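PDB 6ICA: aminopeptidase from Legionella pneumophila subsp. pneumophila, which probably removes amino-terminal residues from peptides as a secreted, zinc-dependent aminopeptidase of the M28 family. Local coordinates for residues A152-I157 / L411-A416; A232-A237 / K307-F312. All coordinates share one frame; numbering follows the deposited sequence.

Contact 1: residues A152-I157 / L411-A416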
loop_
_atom_site.group_PDB
_atom_site.type_symbol
_atom_site.label_atom_id
_atom_site.label_comp_id
_atom_site.label_asym_id
_atom_site.label_seq_id
_atom_site.Cartn_x
_atom_site.Cartn_y
_atom_site.Cartn_z
ATOM N N ALA A 152 -0.374 2.557 -25.959
ATOM C CA ALA A 152 0.770 1.751 -26.386
ATOM C C ALA A 152 1.377 0.998 -25.199
ATOM O O ALA A 152 1.714 -0.189 -25.303
ATOM C CB ALA A 152 1.822 2.627 -27.060
ATOM N N ALA A 153 1.487 1.676 -24.060
ATOM C CA ALA A 153 2.092 1.049 -22.895
ATOM C C ALA A 153 1.216 -0.096 -22.376
ATOM O O ALA A 153 1.725 -1.146 -22.008
ATOM C CB ALA A 153 2.334 2.079 -21.798
ATOM N N LEU A 154 -0.099 0.093 -22.379
ATOM C CA LEU A 154 -1.007 -0.939 -21.885
ATOM C C LEU A 154 -0.887 -2.248 -22.673
ATOM O O LEU A 154 -1.058 -3.334 -22.121
ATOM C CB LEU A 154 -2.454 -0.442 -21.929
ATOM C CG LEU A 154 -3.077 0.059 -20.621
ATOM C CD1 LEU A 154 -2.117 0.885 -19.783
ATOM C CD2 LEU A 154 -4.358 0.811 -20.903
ATOM N N LYS A 155 -0.586 -2.135 -23.961
ATOM C CA LYS A 155 -0.391 -3.294 -24.823
ATOM C C LYS A 155 0.855 -4.091 -24.441
ATOM O O LYS A 155 1.026 -5.228 -24.882
ATOM C CB LYS A 155 -0.271 -2.851 -26.289
ATOM C CG LYS A 155 -1.574 -2.510 -26.968
ATOM C CD LYS A 155 -1.331 -2.181 -28.436
ATOM C CE LYS A 155 -2.626 -2.162 -29.226
ATOM N NZ LYS A 155 -3.487 -1.009 -28.828
ATOM N N GLU A 156 1.744 -3.478 -23.659
ATOM C CA GLU A 156 3.020 -4.105 -23.292
ATOM C C GLU A 156 2.946 -4.936 -22.016
ATOM O O GLU A 156 3.868 -5.688 -21.691
ATOM C CB GLU A 156 4.110 -3.037 -23.141
ATOM C CG GLU A 156 4.439 -2.283 -24.426
ATOM C CD GLU A 156 4.948 -3.206 -25.527
ATOM O OE1 GLU A 156 5.743 -4.120 -25.221
ATOM O OE2 GLU A 156 4.547 -3.027 -26.700
ATOM N N ILE A 157 1.843 -4.815 -21.297
ATOM C CA ILE A 157 1.685 -5.551 -20.052
ATOM C C ILE A 157 1.579 -7.060 -20.301
ATOM O O ILE A 157 0.819 -7.510 -21.159
ATOM C CB ILE A 157 0.460 -5.035 -19.295
ATOM C CG1 ILE A 157 0.755 -3.614 -18.801
ATOM C CG2 ILE A 157 0.097 -5.973 -18.152
ATOM C CD1 ILE A 157 -0.160 -3.121 -17.765
ATOM N N LEU A 411 -3.998 -0.005 -14.679
ATOM C CA LEU A 411 -4.364 1.223 -13.994
ATOM C C LEU A 411 -3.118 1.935 -13.448
ATOM O O LEU A 411 -3.002 3.143 -13.585
ATOM C CB LEU A 411 -5.363 0.941 -12.869
ATOM C CG LEU A 411 -5.816 2.186 -12.103
ATOM C CD1 LEU A 411 -6.378 3.240 -13.090
ATOM C CD2 LEU A 411 -6.841 1.832 -11.007
ATOM N N ALA A 412 -2.186 1.183 -12.855
ATOM C CA ALA A 412 -0.946 1.770 -12.346
ATOM C C ALA A 412 -0.145 2.462 -13.452
ATOM O O ALA A 412 0.355 3.560 -13.271
ATOM C CB ALA A 412 -0.076 0.694 -11.660
ATOM N N VAL A 413 -0.023 1.815 -14.604
ATOM C CA VAL A 413 0.727 2.389 -15.713
ATOM C C VAL A 413 0.084 3.682 -16.246
ATOM O O VAL A 413 0.776 4.659 -16.517
ATOM C CB VAL A 413 0.859 1.362 -16.851
ATOM C CG1 VAL A 413 1.300 2.029 -18.132
ATOM C CG2 VAL A 413 1.827 0.264 -16.453
ATOM N N ALA A 414 -1.236 3.688 -16.397
ATOM C CA ALA A 414 -1.939 4.878 -16.905
ATOM C C ALA A 414 -1.790 6.051 -15.940
ATOM O O ALA A 414 -1.562 7.181 -16.358
ATOM C CB ALA A 414 -3.415 4.573 -17.151
ATOM N N PHE A 415 -1.936 5.757 -14.651
ATOM C CA PHE A 415 -1.754 6.721 -13.565
ATOM C C PHE A 415 -0.363 7.351 -13.641
ATOM O O PHE A 415 -0.208 8.570 -13.606
ATOM C CB PHE A 415 -1.945 6.004 -12.221
ATOM C CG PHE A 415 -1.813 6.888 -11.006
ATOM C CD1 PHE A 415 -2.929 7.532 -10.471
ATOM C CD2 PHE A 415 -0.586 7.031 -10.358
ATOM C CE1 PHE A 415 -2.821 8.313 -9.320
ATOM C CE2 PHE A 415 -0.465 7.817 -9.218
ATOM C CZ PHE A 415 -1.584 8.465 -8.693
ATOM N N ALA A 416 0.643 6.494 -13.738
ATOM C CA ALA A 416 2.030 6.920 -13.785
ATOM C C ALA A 416 2.287 7.789 -15.006
ATOM O O ALA A 416 2.871 8.851 -14.897
ATOM C CB ALA A 416 2.962 5.701 -13.793
#
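Val413, on helix 402-420, receives three apolar side chains from segment 152-157, and van der Waals packing is all that joins the two pieces. Its two methyls divide the work. CG1, anti to the backbone N (chi1 165°), lies 3.8 Å from Ala153 CB and also touches Leu154, whose CD1 is 4.0 Å from Val413 CG1. CG2, on the other branch, meets the end of Ile157, with CD1 of that isoleucine 4.1 Å from Val413 CG2. Leu154 and Ile157 each pass alongside the valine, running the opposite way. The small methyl of Ala153 points toward the helix and suffices because its backbone is close. Leu154 has the nearest CA, 7.2 Å from Val413 CA, but its CB is directed along the contact and only CD1 reaches the valine; Ile157 covers a wider gap with its long CG1-CD1 arm.

A type I turn from Leu154 to Ile157, with a weak Ile157 N to Leu154 O bond, brings Ile157 to the same side as Ala153.

Around this apolar patch, Val265 of helix 249-268 touches both Ala153 and Ile157, and Ala262 meets Val413. Helix 402-420 is thus wedged between the partly exposed 152-157 segment and the central sheet, where Phe415 and Ala416 rest on strand 232-238.

Contact 2: residues A232-A237 / K307-F312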
loop_
_atom_site.group_PDB
_atom_site.type_symbol
_atom_site.label_atom_id
_atom_site.label_comp_id
_atom_site.label_asym_id
_atom_site.label_seq_id
_atom_site.Cartn_x
_atom_site.Cartn_y
_atom_site.Cartn_z
ATOM N N ALA A 232 6.871 14.277 -6.962
ATOM C CA ALA A 232 6.905 12.917 -7.475
ATOM C C ALA A 232 5.536 12.260 -7.580
ATOM O O ALA A 232 4.583 12.651 -6.905
ATOM C CB ALA A 232 7.811 12.059 -6.578
ATOM N N ILE A 233 5.464 11.240 -8.426
ATOM C CA ILE A 233 4.316 10.339 -8.466
ATOM C C ILE A 233 4.684 9.053 -7.724
ATOM O O ILE A 233 5.751 8.481 -7.970
ATOM C CB ILE A 233 3.897 9.989 -9.925
ATOM C CG1 ILE A 233 3.580 11.263 -10.733
ATOM C CG2 ILE A 233 2.716 9.019 -9.927
ATOM C CD1 ILE A 233 2.546 12.159 -10.104
ATOM N N VAL A 234 3.814 8.586 -6.831
ATOM C CA VAL A 234 4.133 7.384 -6.058
ATOM C C VAL A 234 3.112 6.248 -6.291
ATOM O O VAL A 234 1.901 6.441 -6.187
ATOM C CB VAL A 234 4.218 7.702 -4.548
ATOM C CG1 VAL A 234 4.443 6.416 -3.723
ATOM C CG2 VAL A 234 5.308 8.745 -4.264
ATOM N N ILE A 235 3.624 5.063 -6.599
ATOM C CA ILE A 235 2.797 3.883 -6.734
ATOM C C ILE A 235 3.235 2.845 -5.725
ATOM O O ILE A 235 4.402 2.428 -5.716
ATOM C CB ILE A 235 2.884 3.302 -8.153
ATOM C CG1 ILE A 235 2.323 4.316 -9.158
ATOM C CG2 ILE A 235 2.130 1.997 -8.234
ATOM C CD1 ILE A 235 2.961 4.247 -10.505
ATOM N N GLY A 236 2.296 2.404 -4.887
ATOM C CA GLY A 236 2.631 1.538 -3.765
ATOM C C GLY A 236 1.807 0.267 -3.581
ATOM O O GLY A 236 0.710 0.114 -4.122
ATOM N N ALA A 237 2.378 -0.651 -2.803
ATOM C CA ALA A 237 1.752 -1.895 -2.378
ATOM C C ALA A 237 2.527 -2.344 -1.146
ATOM O O ALA A 237 3.604 -1.813 -0.875
ATOM C CB ALA A 237 1.804 -2.968 -3.487
ATOM N N LYS A 307 3.552 14.759 -5.458
ATOM C CA LYS A 307 2.326 15.231 -6.092
ATOM C C LYS A 307 1.093 14.341 -5.824
ATOM O O LYS A 307 0.036 14.832 -5.442
ATOM C CB LYS A 307 2.560 15.331 -7.602
ATOM C CG LYS A 307 1.315 15.598 -8.430
ATOM C CD LYS A 307 0.935 17.040 -8.348
ATOM C CE LYS A 307 0.090 17.454 -9.531
ATOM N NZ LYS A 307 -0.159 18.924 -9.448
ATOM N N ALA A 308 1.231 13.036 -6.011
ATOM C CA ALA A 308 0.086 12.146 -5.920
ATOM C C ALA A 308 0.539 10.729 -5.631
ATOM O O ALA A 308 1.600 10.300 -6.094
ATOM C CB ALA A 308 -0.746 12.196 -7.210
ATOM N N VAL A 309 -0.278 10.021 -4.854
ATOM C CA VAL A 309 0.005 8.662 -4.394
ATOM C C VAL A 309 -1.181 7.731 -4.700
ATOM O O VAL A 309 -2.340 8.107 -4.508
ATOM C CB VAL A 309 0.283 8.630 -2.863
ATOM C CG1 VAL A 309 0.672 7.215 -2.398
ATOM C CG2 VAL A 309 1.365 9.619 -2.482
ATOM N N VAL A 310 -0.901 6.530 -5.188
ATOM C CA VAL A 310 -1.935 5.503 -5.321
ATOM C C VAL A 310 -1.467 4.234 -4.604
ATOM O O VAL A 310 -0.279 3.905 -4.619
ATOM C CB VAL A 310 -2.274 5.200 -6.807
ATOM C CG1 VAL A 310 -1.058 4.677 -7.550
ATOM C CG2 VAL A 310 -3.432 4.203 -6.910
ATOM N N GLN A 311 -2.398 3.547 -3.945
ATOM C CA GLN A 311 -2.089 2.319 -3.216
ATOM C C GLN A 311 -2.790 1.105 -3.844
ATOM O O GLN A 311 -3.994 1.147 -4.102
ATOM C CB GLN A 311 -2.499 2.465 -1.741
ATOM C CG GLN A 311 -2.440 1.178 -0.914
ATOM C CD GLN A 311 -1.022 0.753 -0.576
ATOM O OE1 GLN A 311 -0.054 1.351 -1.044
ATOM N NE2 GLN A 311 -0.894 -0.294 0.244
ATOM N N PHE A 312 -2.042 0.029 -4.089
ATOM C CA PHE A 312 -2.651 -1.213 -4.584
ATOM C C PHE A 312 -2.572 -2.269 -3.493
ATOM O O PHE A 312 -1.504 -2.786 -3.178
ATOM C CB PHE A 312 -1.981 -1.699 -5.890
ATOM C CG PHE A 312 -2.281 -0.811 -7.070
ATOM C CD1 PHE A 312 -1.490 0.297 -7.342
ATOM C CD2 PHE A 312 -3.399 -1.044 -7.865
ATOM C CE1 PHE A 312 -1.784 1.138 -8.405
ATOM C CE2 PHE A 312 -3.698 -0.204 -8.932
ATOM C CZ PHE A 312 -2.891 0.890 -9.202
#
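Two adjacent parallel strands at the centre of the mixed beta-sheet of this M28 zinc-peptidase domain, 232-238 and 306-311, form the contact and lead toward the metal site. The axes of 232-237 and 307-311 approach to 4.9 Å, with 11° between their directions. The parallel ladder runs from Val234 N to Ala308 O, back from Val310 N to Val234 O, on from Gly236 N to Val310 O, and ends with Phe312 N to Gly236 O (2.8 Å). At its start, Ala232 O accepts a short, bent bond (2.8 Å, 147°) from Lys307 N and a weak one from Ala308 N.

Branched residues suit the extended backbone and fill the layers beside it. Ile235 CG1 packs 3.8 Å from Val310 CG1 on the face covered by helix 402-420; on the other face Val234 CB lies 4.0 Å from Val309 CG2. Ile235 CG2 also approaches Phe312 CE1 obliquely, and the edge of that ring lies near Gly236 O.

Gln311 turns its amide back over Gly236 through a bend at chi2 (74°), and its NE2 is hydrogen-bonded to Ser363 OG. With no side chain on Gly236, the amide can lie close against its backbone: Gln311 OE1 is 3.3 Å from Gly236 C and 3.4 Å from Gly236 O, two acceptors that do not bond.

Helix 402-420 connects the two contacts, whose centres are 15 Å apart: one side of it carries contact 1, and another side lies on the strands of contact 2. Phe415 CE2 reaches Ile233 CG2 at 3.5 Å and Val310 CG1 at 3.6 Å, so one ring bridges both strands, while Ala412 CB touches Phe312 CE1 at 3.7 Å. Along the chain, contact 2 is nested within the loop that contact 1 closes. The zinc site lies beyond the C-terminal ends of the strands, where His238 and Asp313 directly follow the two segments as zinc ligands; the Gln311 side chain is about 6 Å from a zinc ion, whereas contact 1 lies away from the metals.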